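Local structure of protein-glutamine deamidase Cif (Burkholderia pseudomallei, 3EIR) at residues Ile182-Leu187 and Glu198-Arg203; Ser202-Asp207 and Leu238-Asp243. The protein deamidates a specific glutamine of host NEDD8 to glutamate, shutting down cullin-RING ubiquitin ligases and thereby arresting the host cell cycle. One frame throughout, in Å; residues are numbered along the deposited sequence.

Interaction 1: Ile182-Leu187 and Glu198-Arg203; sequences IIQSDL and EDWISR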
# COMPACT_ATOMS: atom_id res chain seq x y z
N ILE A 182 -0.99 -5.80 7.60
CA ILE A 182 -1.25 -5.49 6.19
C ILE A 182 -1.63 -4.03 5.99
O ILE A 182 -2.39 -3.46 6.79
CB ILE A 182 -2.38 -6.37 5.62
CG1 ILE A 182 -2.02 -7.85 5.73
CG2 ILE A 182 -2.64 -6.02 4.16
CD1 ILE A 182 -0.89 -8.25 4.82
N ILE A 183 -1.11 -3.42 4.93
CA ILE A 183 -1.59 -2.12 4.48
C ILE A 183 -1.94 -2.21 2.99
O ILE A 183 -1.13 -2.68 2.21
CB ILE A 183 -0.57 -1.00 4.71
CG1 ILE A 183 -0.24 -0.88 6.20
CG2 ILE A 183 -1.12 0.31 4.22
CD1 ILE A 183 0.91 0.04 6.49
N GLN A 184 -3.14 -1.79 2.62
CA GLN A 184 -3.60 -1.92 1.24
C GLN A 184 -4.78 -1.00 0.93
O GLN A 184 -5.47 -0.53 1.83
CB GLN A 184 -4.05 -3.35 0.98
CG GLN A 184 -5.29 -3.71 1.77
CD GLN A 184 -5.92 -5.02 1.35
OE1 GLN A 184 -5.60 -5.55 0.29
NE2 GLN A 184 -6.82 -5.54 2.17
N SER A 185 -4.99 -0.77 -0.36
CA SER A 185 -6.27 -0.29 -0.86
C SER A 185 -6.64 -1.15 -2.06
O SER A 185 -5.81 -1.92 -2.55
CB SER A 185 -6.21 1.18 -1.26
OG SER A 185 -5.49 1.36 -2.45
N ASP A 186 -7.87 -1.02 -2.54
CA ASP A 186 -8.35 -1.81 -3.67
C ASP A 186 -9.59 -1.15 -4.25
O ASP A 186 -10.51 -0.82 -3.51
CB ASP A 186 -8.67 -3.23 -3.21
CG ASP A 186 -8.51 -4.25 -4.32
OD1 ASP A 186 -8.81 -3.92 -5.49
OD2 ASP A 186 -8.09 -5.39 -4.02
N LEU A 187 -9.60 -0.93 -5.56
CA LEU A 187 -10.83 -0.46 -6.21
C LEU A 187 -11.75 -1.62 -6.60
O LEU A 187 -12.78 -1.41 -7.26
CB LEU A 187 -10.52 0.42 -7.42
CG LEU A 187 -9.89 1.79 -7.15
CD1 LEU A 187 -9.94 2.64 -8.41
CD2 LEU A 187 -10.58 2.50 -6.00
N GLU A 198 -8.28 3.98 4.16
CA GLU A 198 -8.70 4.50 5.47
C GLU A 198 -9.46 3.45 6.25
O GLU A 198 -9.28 3.31 7.46
CB GLU A 198 -9.60 5.73 5.32
CG GLU A 198 -8.94 6.96 4.74
CD GLU A 198 -8.91 6.94 3.22
OE1 GLU A 198 -8.95 5.84 2.63
OE2 GLU A 198 -8.85 8.03 2.61
N ASP A 199 -10.32 2.73 5.55
CA ASP A 199 -11.20 1.76 6.19
C ASP A 199 -10.42 0.53 6.59
O ASP A 199 -10.59 0.02 7.70
CB ASP A 199 -12.37 1.42 5.27
CG ASP A 199 -13.25 2.62 5.00
OD1 ASP A 199 -13.29 3.52 5.86
OD2 ASP A 199 -13.88 2.67 3.92
N TRP A 200 -9.56 0.05 5.70
CA TRP A 200 -8.74 -1.11 6.01
C TRP A 200 -7.93 -0.80 7.25
O TRP A 200 -7.78 -1.63 8.14
CB TRP A 200 -7.77 -1.44 4.87
CG TRP A 200 -6.89 -2.60 5.25
CD1 TRP A 200 -5.63 -2.53 5.76
CD2 TRP A 200 -7.25 -3.99 5.22
NE1 TRP A 200 -5.17 -3.80 6.02
CE2 TRP A 200 -6.15 -4.71 5.70
CE3 TRP A 200 -8.40 -4.69 4.83
CZ2 TRP A 200 -6.15 -6.11 5.78
CZ3 TRP A 200 -8.39 -6.07 4.91
CH2 TRP A 200 -7.28 -6.77 5.39
N ILE A 201 -7.39 0.41 7.27
CA ILE A 201 -6.54 0.83 8.36
C ILE A 201 -7.34 0.97 9.64
O ILE A 201 -6.92 0.50 10.70
CB ILE A 201 -5.87 2.17 8.05
CG1 ILE A 201 -4.73 1.96 7.05
CG2 ILE A 201 -5.37 2.80 9.33
CD1 ILE A 201 -3.77 0.89 7.48
N SER A 202 -8.50 1.62 9.56
CA SER A 202 -9.30 1.83 10.76
C SER A 202 -9.87 0.52 11.28
O SER A 202 -9.93 0.30 12.48
CB SER A 202 -10.41 2.86 10.51
OG SER A 202 -11.52 2.60 11.35
N ARG A 203 -10.25 -0.38 10.38
CA ARG A 203 -10.80 -1.67 10.81
C ARG A 203 -9.72 -2.70 11.15
O ARG A 203 -9.83 -3.42 12.13
CB ARG A 203 -11.74 -2.25 9.75
CG ARG A 203 -13.06 -1.50 9.63
CD ARG A 203 -14.04 -1.94 10.72
NE ARG A 203 -14.77 -3.16 10.35
CZ ARG A 203 -14.34 -4.40 10.60
NH1 ARG A 203 -15.07 -5.44 10.23
NH2 ARG A 203 -13.18 -4.59 11.22
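Two torsions set Gln-184 against Trp-200: CG of the glutamine sits between its own backbone N and carbonyl carbon (chi1 67°), with the chain extended beyond it, while CG of the tryptophan lies anti to the backbone N (chi1 177°), which swings the indole out from helix 197-204 to lie against the 182-184 backbone. The glutamine then runs over one indole face. Gln-184 CG stands 3.9 Å from the centroid of the Trp-200 five-membered ring, almost on the normal, a CH-pi contact. Further out, Gln-184 NE2 lies 3.1 Å above the ring plane, offset toward the rim, and comes within 3.2 Å of Trp-200 CE3. The amide plane is nearly perpendicular to the ring, so this is no flat stack. The ends of the amide are satisfied outside the two segments, OE1 by His-164 NE2 and NE2 probably by Leu-238 O. In this papain-like fold, Gln-184 and His-164 are inferred members of the active site, and an indole lying against the residue that holds the histidine recalls the tryptophan beside the triad asparagine of papain. The indole is also fixed at its edge: Trp-200 NE1 donates to Ile-182 O at 2.9 Å with an N-H...O angle of 149°. The acceptor lies in the ring plane, yet NE1 approaches from above the carbonyl plane, off the lone-pair directions of the oxygen. Ile-182, on the edge strand 181-183, adds CB at 3.8 Å from Trp-200 CZ2. One residue on, Ile-183 CG1 meets Ile-201 CD1 at 4.2 Å, a looser apolar touch; Ile-201 also packs on Met-46 of helix 34-48.

Interaction 2: Ser202-Asp207 and Leu238-Asp243; sequences SRRGSD and LQIDKD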
# COMPACT_ATOMS: atom_id res chain seq x y z
N SER A 202 -8.50 1.62 9.56
CA SER A 202 -9.30 1.83 10.76
C SER A 202 -9.87 0.52 11.28
O SER A 202 -9.93 0.30 12.48
CB SER A 202 -10.41 2.86 10.51
OG SER A 202 -11.52 2.60 11.35
N ARG A 203 -10.25 -0.38 10.38
CA ARG A 203 -10.80 -1.67 10.81
C ARG A 203 -9.72 -2.70 11.15
O ARG A 203 -9.83 -3.42 12.13
CB ARG A 203 -11.74 -2.25 9.75
CG ARG A 203 -13.06 -1.50 9.63
CD ARG A 203 -14.04 -1.94 10.72
NE ARG A 203 -14.77 -3.16 10.35
CZ ARG A 203 -14.34 -4.40 10.60
NH1 ARG A 203 -15.07 -5.44 10.23
NH2 ARG A 203 -13.18 -4.59 11.22
N ARG A 204 -8.67 -2.78 10.33
CA ARG A 204 -7.71 -3.87 10.50
C ARG A 204 -6.25 -3.42 10.50
O ARG A 204 -5.33 -4.24 10.40
CB ARG A 204 -7.96 -4.95 9.45
CG ARG A 204 -9.31 -5.66 9.63
CD ARG A 204 -9.34 -6.98 8.90
NE ARG A 204 -8.19 -7.81 9.25
CZ ARG A 204 -7.82 -8.91 8.60
NH1 ARG A 204 -8.52 -9.34 7.55
NH2 ARG A 204 -6.76 -9.59 9.01
N GLY A 205 -6.03 -2.11 10.63
CA GLY A 205 -4.70 -1.54 10.64
C GLY A 205 -3.72 -2.18 11.62
O GLY A 205 -2.55 -2.38 11.30
N SER A 206 -4.20 -2.49 12.82
CA SER A 206 -3.35 -3.05 13.87
C SER A 206 -3.73 -4.48 14.24
O SER A 206 -3.44 -4.94 15.35
CB SER A 206 -3.38 -2.16 15.11
OG SER A 206 -2.77 -0.91 14.84
N ASP A 207 -4.40 -5.16 13.31
CA ASP A 207 -4.79 -6.56 13.46
C ASP A 207 -3.69 -7.44 12.86
O ASP A 207 -3.58 -7.55 11.65
CB ASP A 207 -6.12 -6.80 12.75
CG ASP A 207 -6.73 -8.16 13.04
OD1 ASP A 207 -6.13 -8.93 13.82
OD2 ASP A 207 -7.81 -8.47 12.48
N LEU A 238 -6.68 -10.51 3.67
CA LEU A 238 -6.94 -9.31 2.86
C LEU A 238 -8.37 -8.74 2.82
O LEU A 238 -8.59 -7.73 2.16
CB LEU A 238 -6.47 -9.56 1.43
CG LEU A 238 -4.97 -9.77 1.26
CD1 LEU A 238 -4.64 -10.17 -0.17
CD2 LEU A 238 -4.22 -8.51 1.66
N GLN A 239 -9.34 -9.37 3.50
CA GLN A 239 -10.72 -8.86 3.47
C GLN A 239 -11.11 -8.32 4.85
O GLN A 239 -10.85 -8.98 5.85
CB GLN A 239 -11.68 -9.96 3.00
CG GLN A 239 -12.91 -9.46 2.24
CD GLN A 239 -14.02 -8.94 3.15
OE1 GLN A 239 -14.79 -8.06 2.75
NE2 GLN A 239 -14.10 -9.48 4.36
N ILE A 240 -11.72 -7.14 4.91
CA ILE A 240 -11.88 -6.44 6.18
C ILE A 240 -12.62 -7.25 7.23
O ILE A 240 -12.24 -7.22 8.40
CB ILE A 240 -12.62 -5.09 6.07
CG1 ILE A 240 -13.38 -4.98 4.76
CG2 ILE A 240 -11.67 -3.92 6.30
CD1 ILE A 240 -14.59 -4.08 4.88
N ASP A 241 -13.68 -7.94 6.81
CA ASP A 241 -14.48 -8.74 7.72
C ASP A 241 -13.97 -10.18 7.76
O ASP A 241 -14.54 -11.01 8.45
CB ASP A 241 -15.95 -8.72 7.31
CG ASP A 241 -16.46 -7.33 7.00
OD1 ASP A 241 -16.71 -6.55 7.95
OD2 ASP A 241 -16.61 -7.01 5.80
N LYS A 242 -12.90 -10.46 7.02
CA LYS A 242 -12.40 -11.82 6.91
C LYS A 242 -13.50 -12.73 6.38
O LYS A 242 -13.52 -13.93 6.65
CB LYS A 242 -11.90 -12.35 8.25
CG LYS A 242 -10.66 -11.64 8.79
CD LYS A 242 -10.46 -11.97 10.27
CE LYS A 242 -9.19 -11.34 10.82
NZ LYS A 242 -7.95 -11.96 10.26
N ASP A 243 -14.42 -12.13 5.63
CA ASP A 243 -15.56 -12.85 5.09
C ASP A 243 -15.21 -13.55 3.78
O ASP A 243 -15.01 -12.89 2.76
CB ASP A 243 -16.70 -11.87 4.85
CG ASP A 243 -17.99 -12.56 4.50
OD1 ASP A 243 -18.01 -13.81 4.47
OD2 ASP A 243 -18.99 -11.86 4.24
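Lys-242 lays its CE over the centre of the Arg-204 guanidinium, 3.5 Å above the plane. A bend at the last torsion of the lysine (chi4 -69°) carries Lys-242 NZ to a modelled 2.9 Å from Arg-204 NH2. Both are donors of like charge, so this close approach is no hydrogen bond and is doubtful as modelled; what plausibly offsets it is Ser-236 O, which accepts from both Lys-242 NZ and Arg-204 NH1. Asp-207 brings opposite charge from the other direction: its OD2 receives a weak bond from Arg-204 NE (3.3 Å), part of a salt bridge, and stays 4.1 Å from Lys-242 NZ. The guanidinium also grips the backbone. Arg-204 NH1 donates to Gln-239 O at 2.9 Å (N-H...O 139°), with the oxygen in the guanidinium plane but the donor tilted above the carbonyl plane. Lys-242 N reaches Gln-239 O from the opposite face at 2.8 Å, closing a type I beta turn from Gln-239 to Lys-242 just past helix 227-238. A second type I turn, Arg-204 to Asp-207, lies at the C-terminal end of helix 197-204, and the contact joins the turns at the ends of two helices. Toward the surface, Arg-203 NH1 forms a salt bridge to Asp-241 OD1 (3.0 Å) through a weak, bent bond, guanidinium and carboxylate planes 63° apart. Nearer the backbone, Arg-203 CB rests on Ile-240 CG2 at 3.8 Å.

Helix 197-204 serves both contacts, with Ser-202 and Arg-203 common to their segments and the centres about 7 Å apart. Interaction 1 is core: all its touching residues are buried, and apolar packing, one indole bond and an amide over a ring face join the edge strand to the helix beside the inferred active site. Interaction 2 lies farther from the middle of the chain, partly exposed, and relies on charged groups and a turn carbonyl. The two meet at the Leu-238 carbonyl, where Leu-238 O packs 3.2 Å from Trp-200 CZ3. The loop after helix 227-238 thereby borders the indole, with Ile-240 touching both Trp-200 and Arg-203.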